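Local coordinates for protein cytochrome P450 reductase (Amycolatopsis methanolica 239, PDB 5OGX) that passes electrons from NADH through FAD and a [2Fe-2S] cluster to the cytochrome P450 GcoA, which O-demethylates guaiacol and other lignin-derived aromatics, at residues C37-C42 and K331-S336; G43-Q48 and L75-R80; A308-G313 and I327-F332. One frame throughout, in Å; residues are numbered along the deposited sequence.

Contact 1: residues C37-C42 and K331-S336; sequences CNQGTC and KFTPAS. With FAD (flavin-adenine dinucleotide), chain B; FES (Fe2/s2 (inorganic) cluster), chain C.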
loop_
_atom_site.group_PDB
_atom_site.type_symbol
_atom_site.label_atom_id
_atom_site.label_comp_id
_atom_site.label_asym_id
_atom_site.label_seq_id
_atom_site.Cartn_x
_atom_site.Cartn_y
_atom_site.Cartn_z
ATOM N N CYS A 37 -5.247 -2.454 -4.614
ATOM C CA CYS A 37 -6.394 -1.977 -3.840
ATOM C C CYS A 37 -7.395 -3.081 -3.518
ATOM O O CYS A 37 -8.100 -2.996 -2.505
ATOM C CB CYS A 37 -7.102 -0.823 -4.570
ATOM S SG CYS A 37 -8.212 -1.342 -5.919
ATOM N N ASN A 38 -7.488 -4.104 -4.383
ATOM C CA ASN A 38 -8.451 -5.208 -4.228
ATOM C C ASN A 38 -9.882 -4.698 -4.077
ATOM O O ASN A 38 -10.726 -5.352 -3.463
ATOM C CB ASN A 38 -8.082 -6.123 -3.051
ATOM C CG ASN A 38 -8.707 -7.514 -3.170
ATOM O OD1 ASN A 38 -8.953 -8.010 -4.280
ATOM N ND2 ASN A 38 -9.004 -8.133 -2.025
ATOM N N GLN A 39 -10.179 -3.531 -4.655
ATOM C CA GLN A 39 -11.523 -2.980 -4.547
ATOM C C GLN A 39 -11.999 -2.320 -5.834
ATOM O O GLN A 39 -13.022 -1.620 -5.809
ATOM C CB GLN A 39 -11.599 -1.971 -3.369
ATOM C CG GLN A 39 -10.864 -0.663 -3.648
ATOM C CD GLN A 39 -11.022 0.364 -2.533
ATOM O OE1 GLN A 39 -11.445 0.035 -1.421
ATOM N NE2 GLN A 39 -10.680 1.616 -2.830
ATOM N N GLY A 40 -11.295 -2.509 -6.954
ATOM C CA GLY A 40 -11.756 -2.029 -8.243
ATOM C C GLY A 40 -11.433 -0.586 -8.572
ATOM O O GLY A 40 -11.922 -0.079 -9.590
ATOM N N THR A 41 -10.625 0.093 -7.763
ATOM C CA THR A 41 -10.385 1.514 -7.996
ATOM C C THR A 41 -9.030 1.819 -8.618
ATOM O O THR A 41 -8.907 2.835 -9.315
ATOM C CB THR A 41 -10.519 2.319 -6.691
ATOM O OG1 THR A 41 -9.693 1.743 -5.675
ATOM C CG2 THR A 41 -11.971 2.349 -6.223
ATOM N N CYS A 42 -8.008 0.993 -8.395
ATOM C CA CYS A 42 -6.680 1.386 -8.867
ATOM C C CYS A 42 -6.457 1.010 -10.327
ATOM O O CYS A 42 -5.634 1.640 -11.010
ATOM C CB CYS A 42 -5.590 0.771 -7.989
ATOM S SG CYS A 42 -5.235 -0.986 -8.302
ATOM N N LYS A 331 -2.148 4.540 -3.493
ATOM C CA LYS A 331 -3.226 5.490 -3.221
ATOM C C LYS A 331 -4.200 4.937 -2.190
ATOM O O LYS A 331 -4.721 3.827 -2.355
ATOM C CB LYS A 331 -3.971 5.845 -4.506
ATOM C CG LYS A 331 -3.043 6.225 -5.642
ATOM C CD LYS A 331 -3.839 6.359 -6.922
ATOM C CE LYS A 331 -3.186 7.308 -7.878
ATOM N NZ LYS A 331 -3.567 6.968 -9.277
ATOM N N PHE A 332 -4.445 5.722 -1.134
ATOM C CA PHE A 332 -5.413 5.385 -0.085
ATOM C C PHE A 332 -6.815 5.779 -0.567
ATOM O O PHE A 332 -7.481 6.662 -0.022
ATOM C CB PHE A 332 -5.072 6.096 1.227
ATOM C CG PHE A 332 -3.849 5.550 1.952
ATOM C CD1 PHE A 332 -3.107 4.522 1.420
ATOM C CD2 PHE A 332 -3.473 6.081 3.185
ATOM C CE1 PHE A 332 -1.995 4.006 2.090
ATOM C CE2 PHE A 332 -2.371 5.584 3.870
ATOM C CZ PHE A 332 -1.628 4.547 3.319
ATOM N N THR A 333 -7.275 5.095 -1.605
ATOM C CA THR A 333 -8.553 5.451 -2.204
ATOM C C THR A 333 -9.713 5.025 -1.309
ATOM O O THR A 333 -9.780 3.862 -0.907
ATOM C CB THR A 333 -8.693 4.799 -3.572
ATOM O OG1 THR A 333 -7.619 5.239 -4.418
ATOM C CG2 THR A 333 -10.011 5.195 -4.199
ATOM N N PRO A 334 -10.638 5.924 -0.987
ATOM C CA PRO A 334 -11.795 5.537 -0.173
ATOM C C PRO A 334 -12.546 4.357 -0.779
ATOM O O PRO A 334 -12.623 4.198 -2.002
ATOM C CB PRO A 334 -12.656 6.806 -0.162
ATOM C CG PRO A 334 -11.633 7.910 -0.258
ATOM C CD PRO A 334 -10.597 7.379 -1.225
ATOM N N ALA A 335 -13.094 3.526 0.106
ATOM C CA ALA A 335 -13.839 2.336 -0.251
ATOM C C ALA A 335 -15.332 2.590 -0.311
ATOM O O ALA A 335 -16.089 1.664 -0.610
ATOM C CB ALA A 335 -13.559 1.218 0.757
ATOM N N SER A 336 -15.768 3.808 -0.008
ATOM C CA SER A 336 -17.187 4.146 -0.023
ATOM C C SER A 336 -17.363 5.628 -0.322
ATOM O O SER A 336 -16.375 6.358 -0.457
ATOM C CB SER A 336 -17.848 3.792 1.311
ATOM O OG SER A 336 -17.418 4.663 2.343
ATOM O OXT SER A 336 -18.486 6.125 -0.434
HETATM P PA FAD B . -15.644 5.266 5.155
HETATM O O1A FAD B . -16.865 4.835 5.931
HETATM O O2A FAD B . -15.307 4.369 3.989
HETATM O O5B FAD B . -15.828 6.801 4.580
HETATM C C5B FAD B . -16.664 7.701 5.273
HETATM C C4B FAD B . -16.878 8.938 4.353
HETATM O O4B FAD B . -15.778 9.638 4.298
HETATM C C3B FAD B . -17.154 8.484 2.909
HETATM O O3B FAD B . -18.045 9.336 2.342
HETATM C C2B FAD B . -15.769 8.553 2.223
HETATM O O2B FAD B . -15.894 8.705 0.742
HETATM C C1B FAD B . -15.185 9.573 2.797
HETATM N N9A FAD B . -13.774 9.357 2.982
HETATM C C8A FAD B . -13.137 8.178 2.968
HETATM N N7A FAD B . -11.840 8.410 3.210
HETATM C C5A FAD B . -11.686 9.735 3.385
HETATM C C6A FAD B . -10.572 10.493 3.657
HETATM N N6A FAD B . -9.151 10.292 3.872
HETATM N N1A FAD B . -10.681 11.808 3.792
HETATM C C2A FAD B . -11.890 12.408 3.657
HETATM N N3A FAD B . -12.995 11.666 3.390
HETATM C C4A FAD B . -12.879 10.323 3.255
HETATM N N1 FAD B . -5.858 4.483 5.869
HETATM C C2 FAD B . -5.035 4.707 7.051
HETATM O O2 FAD B . -5.421 5.413 7.921
HETATM N N3 FAD B . -3.735 4.029 7.162
HETATM C C4 FAD B . -3.216 3.168 6.145
HETATM O O4 FAD B . -2.155 2.652 6.263
HETATM C C4X FAD B . -4.069 2.977 4.933
HETATM N N5 FAD B . -3.597 2.100 3.905
HETATM C C5X FAD B . -4.436 1.935 2.722
HETATM C C6 FAD B . -3.947 1.130 1.689
HETATM C C7 FAD B . -4.763 0.980 0.565
HETATM C C7M FAD B . -4.087 0.056 -0.447
HETATM C C8 FAD B . -6.005 1.604 0.478
HETATM C C8M FAD B . -6.829 1.370 -0.783
HETATM C C9 FAD B . -6.482 2.414 1.504
HETATM C C9A FAD B . -5.681 2.577 2.616
HETATM N N10 FAD B . -6.197 3.436 3.697
HETATM C C10 FAD B . -5.357 3.628 4.832
HETATM C "C1'" FAD B . -7.537 4.044 3.625
HETATM C "C2'" FAD B . -8.397 3.045 4.510
HETATM O "O2'" FAD B . -8.477 1.728 3.983
HETATM C "C3'" FAD B . -9.854 3.501 4.748
HETATM O "O3'" FAD B . -10.396 3.878 3.515
HETATM C "C4'" FAD B . -9.921 4.693 5.722
HETATM O "O4'" FAD B . -9.442 4.307 6.983
HETATM C "C5'" FAD B . -11.369 5.205 5.876
HETATM O "O5'" FAD B . -12.232 4.103 6.084
HETATM P P FAD B . -13.600 4.314 6.964
HETATM O O1P FAD B . -14.377 3.028 6.907
HETATM O O2P FAD B . -13.283 4.845 8.343
HETATM O O3P FAD B . -14.400 5.510 6.181
HETATM FE FE1 FES C . -7.050 -2.362 -7.771
HETATM FE FE2 FES C . -8.081 -4.486 -8.893
HETATM S S1 FES C . -8.574 -2.432 -9.372
HETATM S S2 FES C . -6.424 -4.445 -7.446
HETATM O O HOH W 1 -7.188 2.942 -5.750
HETATM O O HOH W 2 -3.647 3.542 -9.658
#

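Contact 2: residues G43-Q48 and L75-R80; sequences GTCKLQ and LACQAR. With FES (Fe2/s2 (inorganic) cluster), chain C.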
loop_
_atom_site.group_PDB
_atom_site.type_symbol
_atom_site.label_atom_id
_atom_site.label_comp_id
_atom_site.label_asym_id
_atom_site.label_seq_id
_atom_site.Cartn_x
_atom_site.Cartn_y
_atom_site.Cartn_z
ATOM N N GLY A 43 -7.167 -0.001 -10.815
ATOM C CA GLY A 43 -7.057 -0.442 -12.195
ATOM C C GLY A 43 -5.819 -1.246 -12.546
ATOM O O GLY A 43 -5.693 -1.672 -13.706
ATOM N N THR A 44 -4.904 -1.483 -11.598
ATOM C CA THR A 44 -3.648 -2.150 -11.941
ATOM C C THR A 44 -3.793 -3.652 -12.145
ATOM O O THR A 44 -2.882 -4.267 -12.719
ATOM C CB THR A 44 -2.567 -1.884 -10.877
ATOM O OG1 THR A 44 -2.931 -2.508 -9.638
ATOM C CG2 THR A 44 -2.402 -0.391 -10.644
ATOM N N CYS A 45 -4.908 -4.263 -11.727
ATOM C CA CYS A 45 -5.094 -5.696 -11.924
ATOM C C CYS A 45 -5.806 -6.023 -13.234
ATOM O O CYS A 45 -6.285 -7.145 -13.400
ATOM C CB CYS A 45 -5.876 -6.298 -10.764
ATOM S SG CYS A 45 -7.613 -5.799 -10.828
ATOM N N LYS A 46 -5.885 -5.069 -14.155
ATOM C CA LYS A 46 -6.591 -5.298 -15.408
ATOM C C LYS A 46 -5.955 -6.465 -16.164
ATOM O O LYS A 46 -4.727 -6.623 -16.188
ATOM C CB LYS A 46 -6.560 -4.026 -16.252
ATOM C CG LYS A 46 -7.611 -3.974 -17.353
ATOM C CD LYS A 46 -7.729 -2.571 -17.922
ATOM C CE LYS A 46 -8.647 -1.704 -17.079
ATOM N NZ LYS A 46 -8.688 -0.294 -17.580
ATOM N N LEU A 47 -6.804 -7.280 -16.772
ATOM C CA LEU A 47 -6.426 -8.522 -17.427
ATOM C C LEU A 47 -7.103 -8.576 -18.782
ATOM O O LEU A 47 -8.169 -7.989 -18.967
ATOM C CB LEU A 47 -6.907 -9.758 -16.650
ATOM C CG LEU A 47 -6.526 -10.081 -15.217
ATOM C CD1 LEU A 47 -7.363 -11.227 -14.730
ATOM C CD2 LEU A 47 -5.075 -10.457 -15.214
ATOM N N GLN A 48 -6.503 -9.307 -19.720
ATOM C CA GLN A 48 -7.222 -9.742 -20.913
ATOM C C GLN A 48 -7.702 -11.167 -20.695
ATOM O O GLN A 48 -6.912 -12.048 -20.341
ATOM C CB GLN A 48 -6.362 -9.673 -22.183
ATOM C CG GLN A 48 -7.123 -10.198 -23.422
ATOM C CD GLN A 48 -6.235 -10.439 -24.643
ATOM O OE1 GLN A 48 -5.010 -10.408 -24.558
ATOM N NE2 GLN A 48 -6.865 -10.694 -25.789
ATOM N N LEU A 75 -11.176 -6.827 -14.526
ATOM C CA LEU A 75 -10.371 -6.548 -13.341
ATOM C C LEU A 75 -10.268 -7.831 -12.528
ATOM O O LEU A 75 -11.290 -8.376 -12.090
ATOM C CB LEU A 75 -10.992 -5.439 -12.491
ATOM C CG LEU A 75 -11.207 -4.080 -13.143
ATOM C CD1 LEU A 75 -11.803 -3.117 -12.117
ATOM C CD2 LEU A 75 -9.872 -3.565 -13.692
ATOM N N ALA A 76 -9.037 -8.305 -12.318
ATOM C CA ALA A 76 -8.844 -9.541 -11.561
ATOM C C ALA A 76 -9.495 -9.484 -10.180
ATOM O O ALA A 76 -9.976 -10.508 -9.681
ATOM C CB ALA A 76 -7.354 -9.849 -11.422
ATOM N N CYS A 77 -9.491 -8.323 -9.528
ATOM C CA CYS A 77 -10.060 -8.282 -8.180
ATOM C C CYS A 77 -11.577 -8.217 -8.175
ATOM O O CYS A 77 -12.183 -8.348 -7.103
ATOM C CB CYS A 77 -9.517 -7.088 -7.384
ATOM S SG CYS A 77 -10.088 -5.510 -8.044
ATOM N N GLN A 78 -12.216 -8.033 -9.335
ATOM C CA GLN A 78 -13.667 -8.026 -9.393
ATOM C C GLN A 78 -14.229 -9.211 -10.159
ATOM O O GLN A 78 -15.389 -9.573 -9.947
ATOM C CB GLN A 78 -14.151 -6.720 -10.045
ATOM C CG GLN A 78 -13.612 -5.507 -9.332
ATOM C CD GLN A 78 -14.199 -5.402 -7.946
ATOM O OE1 GLN A 78 -15.419 -5.513 -7.777
ATOM N NE2 GLN A 78 -13.351 -5.223 -6.949
ATOM N N ALA A 79 -13.424 -9.847 -11.001
ATOM C CA ALA A 79 -13.927 -10.866 -11.910
ATOM C C ALA A 79 -13.998 -12.223 -11.221
ATOM O O ALA A 79 -13.043 -12.652 -10.564
ATOM C CB ALA A 79 -13.033 -10.947 -13.152
ATOM N N ARG A 80 -15.139 -12.896 -11.363
ATOM C CA ARG A 80 -15.257 -14.270 -10.920
ATOM C C ARG A 80 -15.526 -15.170 -12.120
ATOM O O ARG A 80 -16.304 -14.808 -13.005
ATOM C CB ARG A 80 -16.380 -14.442 -9.884
ATOM C CG ARG A 80 -16.165 -13.590 -8.633
ATOM C CD ARG A 80 -17.359 -13.667 -7.666
ATOM N NE ARG A 80 -17.029 -13.007 -6.404
ATOM C CZ ARG A 80 -17.069 -11.691 -6.220
ATOM N NH1 ARG A 80 -17.442 -10.889 -7.215
ATOM N NH2 ARG A 80 -16.733 -11.173 -5.043
HETATM FE FE1 FES C . -7.050 -2.362 -7.771
HETATM FE FE2 FES C . -8.081 -4.486 -8.893
HETATM S S1 FES C . -8.574 -2.432 -9.372
HETATM S S2 FES C . -6.424 -4.445 -7.446
#

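Contact 3: residues A308-G313 and I327-F332; sequences AMVEAG and IHREKF. With FAD (flavin-adenine dinucleotide), chain B.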
loop_
_atom_site.group_PDB
_atom_site.type_symbol
_atom_site.label_atom_id
_atom_site.label_comp_id
_atom_site.label_asym_id
_atom_site.label_seq_id
_atom_site.Cartn_x
_atom_site.Cartn_y
_atom_site.Cartn_z
ATOM N N ALA A 308 -5.532 12.031 -4.803
ATOM C CA ALA A 308 -5.222 13.261 -5.522
ATOM C C ALA A 308 -3.809 13.731 -5.205
ATOM O O ALA A 308 -3.103 14.243 -6.087
ATOM C CB ALA A 308 -6.246 14.348 -5.175
ATOM N N MET A 309 -3.393 13.574 -3.946
ATOM C CA MET A 309 -2.035 13.923 -3.540
ATOM C C MET A 309 -1.009 13.075 -4.274
ATOM O O MET A 309 0.026 13.583 -4.732
ATOM C CB MET A 309 -1.894 13.745 -2.032
ATOM C CG MET A 309 -0.547 14.143 -1.478
ATOM S SD MET A 309 0.234 12.770 -0.575
ATOM C CE MET A 309 0.805 11.733 -1.875
ATOM N N VAL A 310 -1.273 11.774 -4.394
ATOM C CA VAL A 310 -0.350 10.907 -5.115
ATOM C C VAL A 310 -0.286 11.310 -6.583
ATOM O O VAL A 310 0.798 11.462 -7.159
ATOM C CB VAL A 310 -0.756 9.434 -4.946
ATOM C CG1 VAL A 310 0.124 8.551 -5.824
ATOM C CG2 VAL A 310 -0.619 8.995 -3.491
ATOM N N GLU A 311 -1.448 11.509 -7.214
ATOM C CA GLU A 311 -1.427 11.808 -8.640
ATOM C C GLU A 311 -0.766 13.149 -8.920
ATOM O O GLU A 311 0.003 13.277 -9.875
ATOM C CB GLU A 311 -2.845 11.759 -9.221
ATOM C CG GLU A 311 -3.294 10.321 -9.486
ATOM C CD GLU A 311 -2.323 9.503 -10.375
ATOM O OE1 GLU A 311 -2.604 9.362 -11.583
ATOM O OE2 GLU A 311 -1.306 8.960 -9.876
ATOM N N ALA A 312 -1.030 14.149 -8.085
ATOM C CA ALA A 312 -0.355 15.430 -8.272
ATOM C C ALA A 312 1.144 15.290 -8.044
ATOM O O ALA A 312 1.951 15.882 -8.777
ATOM C CB ALA A 312 -0.950 16.482 -7.336
ATOM N N GLY A 313 1.525 14.489 -7.043
ATOM C CA GLY A 313 2.936 14.285 -6.761
ATOM C C GLY A 313 3.668 13.589 -7.891
ATOM O O GLY A 313 4.789 13.964 -8.231
ATOM N N ILE A 327 9.093 5.736 -10.435
ATOM C CA ILE A 327 8.074 6.372 -9.617
ATOM C C ILE A 327 7.096 5.305 -9.164
ATOM O O ILE A 327 6.518 4.584 -9.991
ATOM C CB ILE A 327 7.365 7.499 -10.377
ATOM C CG1 ILE A 327 8.374 8.574 -10.795
ATOM C CG2 ILE A 327 6.207 8.049 -9.558
ATOM C CD1 ILE A 327 7.793 9.679 -11.673
ATOM N N HIS A 328 6.896 5.219 -7.860
ATOM C CA HIS A 328 6.073 4.185 -7.243
ATOM C C HIS A 328 4.948 4.845 -6.457
ATOM O O HIS A 328 5.164 5.867 -5.804
ATOM C CB HIS A 328 6.935 3.307 -6.313
ATOM C CG HIS A 328 8.203 2.821 -6.946
ATOM N ND1 HIS A 328 8.333 1.552 -7.477
ATOM C CD2 HIS A 328 9.396 3.434 -7.143
ATOM C CE1 HIS A 328 9.555 1.405 -7.966
ATOM N NE2 HIS A 328 10.216 2.534 -7.781
ATOM N N ARG A 329 3.741 4.265 -6.501
ATOM C CA ARG A 329 2.563 4.930 -5.933
ATOM C C ARG A 329 1.722 3.950 -5.140
ATOM O O ARG A 329 1.559 2.797 -5.554
ATOM C CB ARG A 329 1.636 5.538 -7.019
ATOM C CG ARG A 329 2.302 6.025 -8.287
ATOM C CD ARG A 329 1.518 5.641 -9.545
ATOM N NE ARG A 329 2.104 6.280 -10.724
ATOM C CZ ARG A 329 3.247 5.893 -11.284
ATOM N NH1 ARG A 329 3.906 4.850 -10.801
ATOM N NH2 ARG A 329 3.720 6.539 -12.338
ATOM N N GLU A 330 1.156 4.427 -4.026
ATOM C CA GLU A 330 0.136 3.702 -3.266
ATOM C C GLU A 330 -0.965 4.694 -2.906
ATOM O O GLU A 330 -0.757 5.609 -2.103
ATOM C CB GLU A 330 0.713 3.049 -2.001
ATOM C CG GLU A 330 -0.303 2.178 -1.261
ATOM C CD GLU A 330 -0.349 0.767 -1.839
ATOM O OE1 GLU A 330 -0.584 0.636 -3.058
ATOM O OE2 GLU A 330 -0.127 -0.200 -1.085
ATOM N N LYS A 331 -2.148 4.540 -3.493
ATOM C CA LYS A 331 -3.226 5.490 -3.221
ATOM C C LYS A 331 -4.200 4.937 -2.190
ATOM O O LYS A 331 -4.721 3.827 -2.355
ATOM C CB LYS A 331 -3.971 5.845 -4.506
ATOM C CG LYS A 331 -3.043 6.225 -5.642
ATOM C CD LYS A 331 -3.839 6.359 -6.922
ATOM C CE LYS A 331 -3.186 7.308 -7.878
ATOM N NZ LYS A 331 -3.567 6.968 -9.277
ATOM N N PHE A 332 -4.445 5.722 -1.134
ATOM C CA PHE A 332 -5.413 5.385 -0.085
ATOM C C PHE A 332 -6.815 5.779 -0.567
ATOM O O PHE A 332 -7.481 6.662 -0.022
ATOM C CB PHE A 332 -5.072 6.096 1.227
ATOM C CG PHE A 332 -3.849 5.550 1.952
ATOM C CD1 PHE A 332 -3.107 4.522 1.420
ATOM C CD2 PHE A 332 -3.473 6.081 3.185
ATOM C CE1 PHE A 332 -1.995 4.006 2.090
ATOM C CE2 PHE A 332 -2.371 5.584 3.870
ATOM C CZ PHE A 332 -1.628 4.547 3.319
HETATM P PA FAD B . -15.644 5.266 5.155
HETATM O O1A FAD B . -16.865 4.835 5.931
HETATM O O2A FAD B . -15.307 4.369 3.989
HETATM O O5B FAD B . -15.828 6.801 4.580
HETATM C C5B FAD B . -16.664 7.701 5.273
HETATM C C4B FAD B . -16.878 8.938 4.353
HETATM O O4B FAD B . -15.778 9.638 4.298
HETATM C C3B FAD B . -17.154 8.484 2.909
HETATM O O3B FAD B . -18.045 9.336 2.342
HETATM C C2B FAD B . -15.769 8.553 2.223
HETATM O O2B FAD B . -15.894 8.705 0.742
HETATM C C1B FAD B . -15.185 9.573 2.797
HETATM N N9A FAD B . -13.774 9.357 2.982
HETATM C C8A FAD B . -13.137 8.178 2.968
HETATM N N7A FAD B . -11.840 8.410 3.210
HETATM C C5A FAD B . -11.686 9.735 3.385
HETATM C C6A FAD B . -10.572 10.493 3.657
HETATM N N6A FAD B . -9.151 10.292 3.872
HETATM N N1A FAD B . -10.681 11.808 3.792
HETATM C C2A FAD B . -11.890 12.408 3.657
HETATM N N3A FAD B . -12.995 11.666 3.390
HETATM C C4A FAD B . -12.879 10.323 3.255
HETATM N N1 FAD B . -5.858 4.483 5.869
HETATM C C2 FAD B . -5.035 4.707 7.051
HETATM O O2 FAD B . -5.421 5.413 7.921
HETATM N N3 FAD B . -3.735 4.029 7.162
HETATM C C4 FAD B . -3.216 3.168 6.145
HETATM O O4 FAD B . -2.155 2.652 6.263
HETATM C C4X FAD B . -4.069 2.977 4.933
HETATM N N5 FAD B . -3.597 2.100 3.905
HETATM C C5X FAD B . -4.436 1.935 2.722
HETATM C C6 FAD B . -3.947 1.130 1.689
HETATM C C7 FAD B . -4.763 0.980 0.565
HETATM C C7M FAD B . -4.087 0.056 -0.447
HETATM C C8 FAD B . -6.005 1.604 0.478
HETATM C C8M FAD B . -6.829 1.370 -0.783
HETATM C C9 FAD B . -6.482 2.414 1.504
HETATM C C9A FAD B . -5.681 2.577 2.616
HETATM N N10 FAD B . -6.197 3.436 3.697
HETATM C C10 FAD B . -5.357 3.628 4.832
HETATM C "C1'" FAD B . -7.537 4.044 3.625
HETATM C "C2'" FAD B . -8.397 3.045 4.510
HETATM O "O2'" FAD B . -8.477 1.728 3.983
HETATM C "C3'" FAD B . -9.854 3.501 4.748
HETATM O "O3'" FAD B . -10.396 3.878 3.515
HETATM C "C4'" FAD B . -9.921 4.693 5.722
HETATM O "O4'" FAD B . -9.442 4.307 6.983
HETATM C "C5'" FAD B . -11.369 5.205 5.876
HETATM O "O5'" FAD B . -12.232 4.103 6.084
HETATM P P FAD B . -13.600 4.314 6.964
HETATM O O1P FAD B . -14.377 3.028 6.907
HETATM O O2P FAD B . -13.283 4.845 8.343
HETATM O O3P FAD B . -14.400 5.510 6.181
#

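Contact 1: residues C37-C42 and K331-S336
The amide of Gln39 makes the direct polar bonds to the C-terminal tail. Its NE2 donates to Thr333 O at 3.1 Å, from above the carbonyl plane, and more weakly to Pro334 O at 3.3 Å. In the amide plane NE2 gives a straighter bond to Thr41 OG1, 3.0 Å away. Chi2 of 176° carries CD straight on from CG, toward the tail. Glutamine suits the place as donor and acceptor together: OE1, 3.3 Å from Ala335 CB, bonds to Gln148. An alanine here would probably leave the Thr333 carbonyl without this donor and open a gap beside Ala335.

Water mediates a second link, joining Thr41 OG1 and Thr333 OG1. These threonines meet tip to tip, Thr333 CG2 lying 3.8 Å from Thr41 CB.

Cys37 SG and Cys42 SG bind one iron of the cluster, and Cys37 SG accepts N-H bonds from Gln39, Thr41 and Cys42. On the tail, Phe332 lays a ring face over flavin N5, and Ser336 OG donates to FAD O2A.

The loop between helix 22-28 and strand 46-51, with the C-X4-C-X2-C pattern of plant-type [2Fe-2S] domains, docks on the tail leaving strand 327-331, beside strand 146-150, joining two cofactor sites.

Contact 2: residues G43-Q48 and L75-R80
Cys45 SG is gripped twice: it binds the second iron of the cluster at 2.4 Å and accepts a nearly straight bond from Cys77 N, 3.4 Å away with an N-H...S angle of 164°. Its chi1 of 72° sets SG between the backbone N and the carbonyl carbon, on the side of the cluster. Cys77 SG completes this iron's ligands from far along the chain, as in plant-type [2Fe-2S] ferredoxins, and Gln78 NE2 donates to it within the plane of its amide.

The backbone adds Ala76 N to Cys45 O at 3.2 Å, the nitrogen standing above the carbonyl plane. Lys46 and Leu75 form an antiparallel non-hydrogen-bonded pair, where Leu75 CD2 packs against the aliphatic chain of Lys46 while NZ forms a salt bridge with Glu68. Ala76 is small enough to lie between Cys45 and Leu47: its CB is 3.6 Å from Leu47 CD1 and 3.9 Å from Cys45 CB. The turn after it is tied by Leu75 O, which accepts from both Gln78 N and Ala79 N.

Two thiolates on one iron, each receiving an N-H, would be expected to shed some negative charge, probably easing reduction of the cluster.

Contact 3: residues A308-G313 and I327-F332
Val310 and Glu311 of the helix meet Arg329 and Lys331 of the strand in two ways. Val310 fits between its partners: CG1, anti to the backbone N (chi1 174°), lies 3.6 Å from Arg329 CB and 3.9 Å from Lys331 CG, while CG2 rests 3.7 Å from Glu330 O. A branched, apolar residue suits this place, since its two methyls can touch different strand residues at once.

Glu311 OE2 and Lys331 NZ form a salt bridge at 3.1 Å. The ammonium sits over the flat carboxylate, with NZ 3.0 Å from Glu311 CD, so attraction of charge rather than a directed bond joins them. Lysine suits the site because its methylenes can pass Val310 before the charge reaches Glu311. Arg329 adds a second positive charge at longer range, NE being 4.4 Å from Glu311 OE2, beyond a salt bridge.

Further out, Leu303 of the adjacent strand touches Val310, and Val314 of the same helix touches Arg329. Glu330 has its CB on the other side of the strand, where its side chain touches Ser36 and approaches the flavin methyl C7M.

The short helix and strand axes pass 8.2 Å apart at 162°, nearly antiparallel. This is the geometry of a beta-alpha-beta crossover: running from strand 300-305 through helix 307-319, it adds strand 327-331 as an outermost strand of the parallel sheet in the NAD-binding domain.

How the contacts relate
Contact 2 is the buried one, lying within the iron-sulfur domain; contact 1 is a surface contact between domains, and contact 3 is partly buried within the nucleotide-binding fold. Their chemistry follows this placing: contacts 1 and 2 both hold cluster ligands, but contact 2 adds apolar packing and backbone bonding while contact 1 is bridged by an amide and water, and contact 3 sets a charged pair beside a valine. Contacts 1 and 2 divide the cluster between them, one iron each, and touch where Asn38 and Gly40 meet Cys77. Contacts 1 and 3 share Lys331 and Phe332, so the last strand leads from helix packing directly to the flavin. Contacts 2 and 3 do not touch; contact 1 connects them.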